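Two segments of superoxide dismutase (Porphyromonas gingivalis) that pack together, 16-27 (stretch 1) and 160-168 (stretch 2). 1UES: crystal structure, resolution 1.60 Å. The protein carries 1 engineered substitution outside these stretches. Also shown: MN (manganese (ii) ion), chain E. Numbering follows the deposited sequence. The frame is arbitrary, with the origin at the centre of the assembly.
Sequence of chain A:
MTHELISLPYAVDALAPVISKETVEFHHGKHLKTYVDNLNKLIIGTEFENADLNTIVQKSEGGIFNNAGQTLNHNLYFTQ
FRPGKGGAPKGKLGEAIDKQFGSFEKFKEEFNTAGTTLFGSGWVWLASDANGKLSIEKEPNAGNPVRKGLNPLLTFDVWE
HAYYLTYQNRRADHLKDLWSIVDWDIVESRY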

ATOM      1  N   ALA A  16      13.630   6.894  16.852  1.00 22.76           N
ATOM      2  CA  ALA A  16      12.394   6.923  17.630  1.00 22.57           C
ATOM      3  C   ALA A  16      12.240   8.373  18.094  1.00 22.07           C
ATOM      4  O   ALA A  16      13.224   9.009  18.486  1.00 22.25           O
ATOM      5  CB  ALA A  16      12.492   5.982  18.840  1.00 22.52           C
ATOM      6  N   PRO A  17      10.999   8.877  18.147  1.00 22.16           N
ATOM      7  CA  PRO A  17       9.721   8.228  17.839  1.00 22.15           C
ATOM      8  C   PRO A  17       9.199   8.214  16.408  1.00 22.11           C
ATOM      9  O   PRO A  17       8.203   7.522  16.126  1.00 22.36           O
ATOM     10  CB  PRO A  17       8.753   9.007  18.687  1.00 22.27           C
ATOM     11  CG  PRO A  17       9.249  10.397  18.534  1.00 22.27           C
ATOM     12  CD  PRO A  17      10.769  10.264  18.590  1.00 22.26           C
ATOM     13  N   VAL A  18       9.858   8.964  15.542  1.00 21.83           N
ATOM     14  CA  VAL A  18       9.443   9.136  14.143  1.00 22.10           C
ATOM     15  C   VAL A  18       9.418   7.806  13.376  1.00 22.26           C
ATOM     16  O   VAL A  18       8.497   7.545  12.591  1.00 22.32           O
ATOM     17  CB  VAL A  18      10.334  10.196  13.460  1.00 22.33           C
ATOM     18  CG1 VAL A  18       9.845  10.438  12.016  1.00 22.69           C
ATOM     19  CG2 VAL A  18      10.286  11.516  14.270  1.00 22.62           C
ATOM     20  N   ILE A  19      10.458   7.012  13.583  1.00 22.28           N
ATOM     21  CA  ILE A  19      10.529   5.658  13.044  1.00 22.57           C
ATOM     22  C   ILE A  19      11.012   4.938  14.307  1.00 22.53           C
ATOM     23  O   ILE A  19      12.189   5.003  14.661  1.00 23.09           O
ATOM     24  CB  ILE A  19      11.552   5.502  11.886  1.00 22.81           C
ATOM     25  CG1 ILE A  19      11.135   6.399  10.716  1.00 22.95           C
ATOM     26  CG2 ILE A  19      11.551   4.039  11.374  1.00 22.79           C
ATOM     27  CD1 ILE A  19      12.037   6.304   9.490  1.00 23.29           C
ATOM     28  N   SER A  20      10.064   4.306  14.994  1.00 22.84           N
ATOM     29  CA  SER A  20      10.308   3.621  16.258  1.00 22.99           C
ATOM     30  C   SER A  20      11.208   2.420  16.094  1.00 23.39           C
ATOM     31  O   SER A  20      11.441   1.945  14.984  1.00 23.32           O
ATOM     32  CB  SER A  20       8.993   3.166  16.876  1.00 23.38           C
ATOM     33  OG  SER A  20       8.491   2.059  16.151  1.00 22.65           O
ATOM     34  N   LYS A  21      11.698   1.929  17.219  1.00 23.77           N
ATOM     35  CA  LYS A  21      12.565   0.770  17.226  1.00 23.99           C
ATOM     36  C   LYS A  21      11.788  -0.413  16.640  1.00 23.87           C
ATOM     37  O   LYS A  21      12.327  -1.197  15.869  1.00 23.72           O
ATOM     38  CB  LYS A  21      13.035   0.467  18.656  1.00 25.05           C
ATOM     39  CG  LYS A  21      13.437  -0.983  18.846  1.00 26.37           C
ATOM     40  CD  LYS A  21      13.860  -1.312  20.278  1.00 27.35           C
ATOM     41  CE  LYS A  21      14.632  -2.660  20.295  1.00 27.68           C
ATOM     42  NZ  LYS A  21      16.085  -2.414  20.096  1.00 28.46           N
ATOM     43  N   GLU A  22      10.511  -0.519  16.984  1.00 23.89           N
ATOM     44  CA  GLU A  22       9.682  -1.603  16.496  1.00 24.35           C
ATOM     45  C   GLU A  22       9.514  -1.479  14.981  1.00 23.87           C
ATOM     46  O   GLU A  22       9.573  -2.475  14.254  1.00 23.80           O
ATOM     47  CB  GLU A  22       8.321  -1.561  17.213  1.00 25.56           C
ATOM     48  CG  GLU A  22       8.402  -1.850  18.743  1.00 28.44           C
ATOM     49  CD  GLU A  22       8.687  -0.613  19.658  1.00 29.82           C
ATOM     50  OE1 GLU A  22       8.962   0.528  19.180  1.00 30.18           O
ATOM     51  OE2 GLU A  22       8.646  -0.807  20.918  1.00 31.60           O
ATOM     52  N   THR A  23       9.303  -0.254  14.508  1.00 23.11           N
ATOM     53  CA  THR A  23       9.171  -0.059  13.065  1.00 22.62           C
ATOM     54  C   THR A  23      10.471  -0.410  12.351  1.00 22.54           C
ATOM     55  O   THR A  23      10.432  -1.082  11.303  1.00 21.58           O
ATOM     56  CB  THR A  23       8.708   1.366  12.747  1.00 22.95           C
ATOM     57  OG1 THR A  23       7.343   1.459  13.149  1.00 22.92           O
ATOM     58  CG2 THR A  23       8.746   1.652  11.238  1.00 23.04           C
ATOM     59  N   VAL A  24      11.612   0.020  12.874  1.00 22.72           N
ATOM     60  CA  VAL A  24      12.879  -0.337  12.227  1.00 23.22           C
ATOM     61  C   VAL A  24      13.013  -1.878  12.181  1.00 23.63           C
ATOM     62  O   VAL A  24      13.397  -2.459  11.145  1.00 23.16           O
ATOM     63  CB  VAL A  24      14.095   0.274  12.983  1.00 23.39           C
ATOM     64  CG1 VAL A  24      15.389  -0.295  12.431  1.00 23.96           C
ATOM     65  CG2 VAL A  24      14.076   1.791  12.868  1.00 23.71           C
ATOM     66  N   GLU A  25      12.676  -2.552  13.282  1.00 23.82           N
ATOM     67  CA  GLU A  25      12.761  -4.016  13.312  1.00 24.64           C
ATOM     68  C   GLU A  25      11.938  -4.687  12.176  1.00 24.01           C
ATOM     69  O   GLU A  25      12.413  -5.621  11.517  1.00 23.86           O
ATOM     70  CB  GLU A  25      12.332  -4.536  14.704  1.00 26.12           C
ATOM     71  CG  GLU A  25      11.764  -5.941  14.687  1.00 28.65           C
ATOM     72  CD  GLU A  25      11.645  -6.560  16.065  1.00 30.13           C
ATOM     73  OE1 GLU A  25      11.292  -7.771  16.158  1.00 30.94           O
ATOM     74  OE2 GLU A  25      11.901  -5.832  17.060  1.00 31.67           O
ATOM     75  N   PHE A  26      10.715  -4.228  11.916  1.00 23.31           N
ATOM     76  CA  PHE A  26       9.941  -4.829  10.846  1.00 22.92           C
ATOM     77  C   PHE A  26      10.271  -4.245   9.464  1.00 22.38           C
ATOM     78  O   PHE A  26      10.406  -4.974   8.476  1.00 22.09           O
ATOM     79  CB  PHE A  26       8.433  -4.661  11.131  1.00 23.60           C
ATOM     80  CG  PHE A  26       7.963  -5.521  12.248  1.00 24.14           C
ATOM     81  CD1 PHE A  26       7.733  -6.875  12.014  1.00 24.72           C
ATOM     82  CD2 PHE A  26       7.833  -5.019  13.532  1.00 24.81           C
ATOM     83  CE1 PHE A  26       7.383  -7.742  13.052  1.00 25.25           C
ATOM     84  CE2 PHE A  26       7.486  -5.866  14.593  1.00 25.03           C
ATOM     85  CZ  PHE A  26       7.260  -7.239  14.354  1.00 25.42           C
ATOM     86  N   HIS A  27      10.396  -2.925   9.404  1.00 21.90           N
ATOM     87  CA  HIS A  27      10.633  -2.255   8.122  1.00 21.76           C
ATOM     88  C   HIS A  27      11.968  -2.671   7.517  1.00 22.01           C
ATOM     89  O   HIS A  27      12.030  -3.108   6.356  1.00 21.31           O
ATOM     90  CB  HIS A  27      10.561  -0.722   8.328  1.00 21.00           C
ATOM     91  CG  HIS A  27      10.319   0.030   7.062  1.00 19.96           C
ATOM     92  ND1 HIS A  27      10.137   1.396   7.023  1.00 19.55           N
ATOM     93  CD2 HIS A  27      10.180  -0.409   5.794  1.00 19.91           C
ATOM     94  CE1 HIS A  27       9.891   1.768   5.780  1.00 19.37           C
ATOM     95  NE2 HIS A  27       9.900   0.687   5.023  1.00 19.65           N
ATOM     96  N   GLU A 160       2.197   2.181   3.743  1.00 19.24           N
ATOM     97  CA  GLU A 160       1.700   2.239   5.112  1.00 19.46           C
ATOM     98  C   GLU A 160       2.570   1.567   6.152  1.00 19.41           C
ATOM     99  O   GLU A 160       2.601   2.005   7.303  1.00 19.07           O
ATOM    100  CB  GLU A 160       0.263   1.681   5.151  1.00 19.68           C
ATOM    101  CG  GLU A 160      -0.705   2.564   4.377  1.00 21.01           C
ATOM    102  CD  GLU A 160      -2.118   2.029   4.367  1.00 21.49           C
ATOM    103  OE1 GLU A 160      -2.290   0.827   4.073  1.00 21.83           O
ATOM    104  OE2 GLU A 160      -3.049   2.804   4.674  1.00 21.97           O
ATOM    105  N   HIS A 161       3.305   0.523   5.777  1.00 19.42           N
ATOM    106  CA  HIS A 161       4.167  -0.144   6.752  1.00 19.16           C
ATOM    107  C   HIS A 161       5.270   0.797   7.314  1.00 19.03           C
ATOM    108  O   HIS A 161       5.821   0.556   8.358  1.00 19.61           O
ATOM    109  CB  HIS A 161       4.801  -1.424   6.152  1.00 18.95           C
ATOM    110  CG  HIS A 161       5.745  -1.186   5.017  1.00 18.50           C
ATOM    111  ND1 HIS A 161       5.566  -1.768   3.785  1.00 18.95           N
ATOM    112  CD2 HIS A 161       6.913  -0.492   4.935  1.00 18.53           C
ATOM    113  CE1 HIS A 161       6.566  -1.455   2.989  1.00 19.01           C
ATOM    114  NE2 HIS A 161       7.399  -0.681   3.655  1.00 18.47           N
ATOM    115  N   ALA A 162       5.545   1.899   6.633  1.00 19.29           N
ATOM    116  CA  ALA A 162       6.571   2.815   7.086  1.00 18.86           C
ATOM    117  C   ALA A 162       6.130   3.603   8.301  1.00 18.94           C
ATOM    118  O   ALA A 162       6.942   4.098   9.023  1.00 19.27           O
ATOM    119  CB  ALA A 162       6.932   3.772   5.950  1.00 19.45           C
ATOM    120  N   TYR A 163       4.828   3.668   8.552  1.00 19.04           N
ATOM    121  CA  TYR A 163       4.393   4.532   9.642  1.00 19.51           C
ATOM    122  C   TYR A 163       3.189   4.025  10.401  1.00 19.75           C
ATOM    123  O   TYR A 163       2.838   4.592  11.427  1.00 20.07           O
ATOM    124  CB  TYR A 163       4.042   5.936   9.067  1.00 19.77           C
ATOM    125  CG  TYR A 163       2.976   5.970   7.969  1.00 19.84           C
ATOM    126  CD1 TYR A 163       1.600   5.924   8.290  1.00 19.94           C
ATOM    127  CD2 TYR A 163       3.315   6.002   6.616  1.00 19.68           C
ATOM    128  CE1 TYR A 163       0.610   5.911   7.298  1.00 20.09           C
ATOM    129  CE2 TYR A 163       2.354   5.985   5.619  1.00 20.35           C
ATOM    130  CZ  TYR A 163       0.985   5.944   5.960  1.00 20.47           C
ATOM    131  OH  TYR A 163      -0.006   6.006   5.018  1.00 21.80           O
ATOM    132  N   TYR A 164       2.557   2.963   9.941  1.00 19.85           N
ATOM    133  CA  TYR A 164       1.326   2.548  10.594  1.00 19.92           C
ATOM    134  C   TYR A 164       1.418   2.194  12.076  1.00 20.60           C
ATOM    135  O   TYR A 164       0.495   2.465  12.843  1.00 20.96           O
ATOM    136  CB  TYR A 164       0.688   1.388   9.821  1.00 19.63           C
ATOM    137  CG  TYR A 164      -0.810   1.505   9.843  1.00 19.82           C
ATOM    138  CD1 TYR A 164      -1.454   2.414   9.024  1.00 19.41           C
ATOM    139  CD2 TYR A 164      -1.571   0.777  10.749  1.00 19.36           C
ATOM    140  CE1 TYR A 164      -2.841   2.619   9.094  1.00 19.89           C
ATOM    141  CE2 TYR A 164      -2.962   0.968  10.831  1.00 19.81           C
ATOM    142  CZ  TYR A 164      -3.584   1.906   9.995  1.00 19.89           C
ATOM    143  OH  TYR A 164      -4.936   2.181  10.119  1.00 20.30           O
ATOM    144  N   LEU A 165       2.523   1.599  12.486  1.00 21.29           N
ATOM    145  CA  LEU A 165       2.610   1.180  13.891  1.00 21.75           C
ATOM    146  C   LEU A 165       2.552   2.350  14.838  1.00 22.21           C
ATOM    147  O   LEU A 165       2.008   2.219  15.943  1.00 23.01           O
ATOM    148  CB  LEU A 165       3.888   0.396  14.163  1.00 22.00           C
ATOM    149  CG  LEU A 165       4.035  -0.983  13.510  1.00 22.56           C
ATOM    150  CD1 LEU A 165       5.346  -1.632  13.986  1.00 22.89           C
ATOM    151  CD2 LEU A 165       2.857  -1.867  13.850  1.00 23.03           C
ATOM    152  N   THR A 166       3.085   3.488  14.410  1.00 22.11           N
ATOM    153  CA  THR A 166       3.120   4.679  15.269  1.00 22.04           C
ATOM    154  C   THR A 166       2.045   5.724  14.945  1.00 22.33           C
ATOM    155  O   THR A 166       1.511   6.369  15.857  1.00 22.88           O
ATOM    156  CB  THR A 166       4.521   5.376  15.178  1.00 22.15           C
ATOM    157  OG1 THR A 166       5.541   4.502  15.689  1.00 22.03           O
ATOM    158  CG2 THR A 166       4.543   6.666  15.975  1.00 22.69           C
ATOM    159  N   TYR A 167       1.762   5.915  13.658  1.00 21.56           N
ATOM    160  CA  TYR A 167       0.826   6.941  13.191  1.00 21.66           C
ATOM    161  C   TYR A 167      -0.503   6.470  12.650  1.00 21.74           C
ATOM    162  O   TYR A 167      -1.384   7.302  12.381  1.00 21.63           O
ATOM    163  CB  TYR A 167       1.470   7.753  12.083  1.00 21.52           C
ATOM    164  CG  TYR A 167       2.711   8.483  12.500  1.00 21.27           C
ATOM    165  CD1 TYR A 167       2.642   9.819  12.895  1.00 21.58           C
ATOM    166  CD2 TYR A 167       3.958   7.835  12.548  1.00 21.43           C
ATOM    167  CE1 TYR A 167       3.767  10.501  13.331  1.00 21.68           C
ATOM    168  CE2 TYR A 167       5.097   8.526  12.988  1.00 21.10           C
ATOM    169  CZ  TYR A 167       4.992   9.851  13.383  1.00 21.86           C
ATOM    170  OH  TYR A 167       6.098  10.555  13.855  1.00 21.90           O
ATOM    171  N   GLN A 168      -0.619   5.158  12.445  1.00 21.61           N
ATOM    172  CA  GLN A 168      -1.811   4.589  11.840  1.00 21.89           C
ATOM    173  C   GLN A 168      -2.188   5.375  10.575  1.00 21.55           C
ATOM    174  O   GLN A 168      -1.356   5.560   9.708  1.00 21.50           O
ATOM    175  CB  GLN A 168      -2.975   4.537  12.839  1.00 22.56           C
ATOM    176  CG  GLN A 168      -2.698   3.573  14.003  1.00 22.97           C
ATOM    177  CD  GLN A 168      -1.906   4.233  15.108  1.00 23.56           C
ATOM    178  OE1 GLN A 168      -2.263   5.316  15.559  1.00 23.92           O
ATOM    179  NE2 GLN A 168      -0.808   3.603  15.534  1.00 23.63           N
TER
HETATM  180 MN    MN E 192       9.067   0.640   3.001  1.00 18.41          MN
HETATM  181  O   HOH W   1       6.972   5.514  11.524  1.00 20.52           O
HETATM  182  O   HOH W   2       7.347   4.029  13.824  1.00 29.27           O
HETATM  183  O   HOH W   3       5.094   1.192  11.105  1.00 23.49           O
HETATM  184  O   HOH W   4       9.646   3.714   8.525  1.00 18.01           O
HETATM  185  O   HOH W   5       8.224   0.858   0.937  1.00 20.18           O

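Leu165, His27 and Thr23 cover the most surface in this contact. No direct hydrogen bond joins the two stretches; a metal ion, ordered waters and van der Waals packing hold them together.

Leu165 points toward the helix of stretch 1. Its CD1 lies 4.2 Å from Phe26 CD2, an apolar contact, and 4.4 Å from Glu22 CB. Its CB packs 3.8 Å from Thr23 OG1.

His27 covers nearly as much surface. Its NE2 and His161 NE2 each bind the manganese at 2.2 Å, and water 5 is a further ligand. The two NE2 atoms are 3.2 Å apart because they share the metal, not a hydrogen bond. The edge of the His161 ring is turned toward the face of the His27 ring, with the planes at 70°. His27 CE1 also touches Ala162 CB at 3.6 Å. His27 ND1 donates to water 4, which donates to Ala162 O.

Thr23 points toward stretch 2. Its CG2 is 3.8 Å from Ala162 O. Its OG1 bonds to water 2 and water 3. Water 2 also reaches Thr166 OG1, while water 3 donates to His161 O and accepts from Leu165 N. Thr23 N donates to Ser20 OG (3.0 Å), which caps the helix.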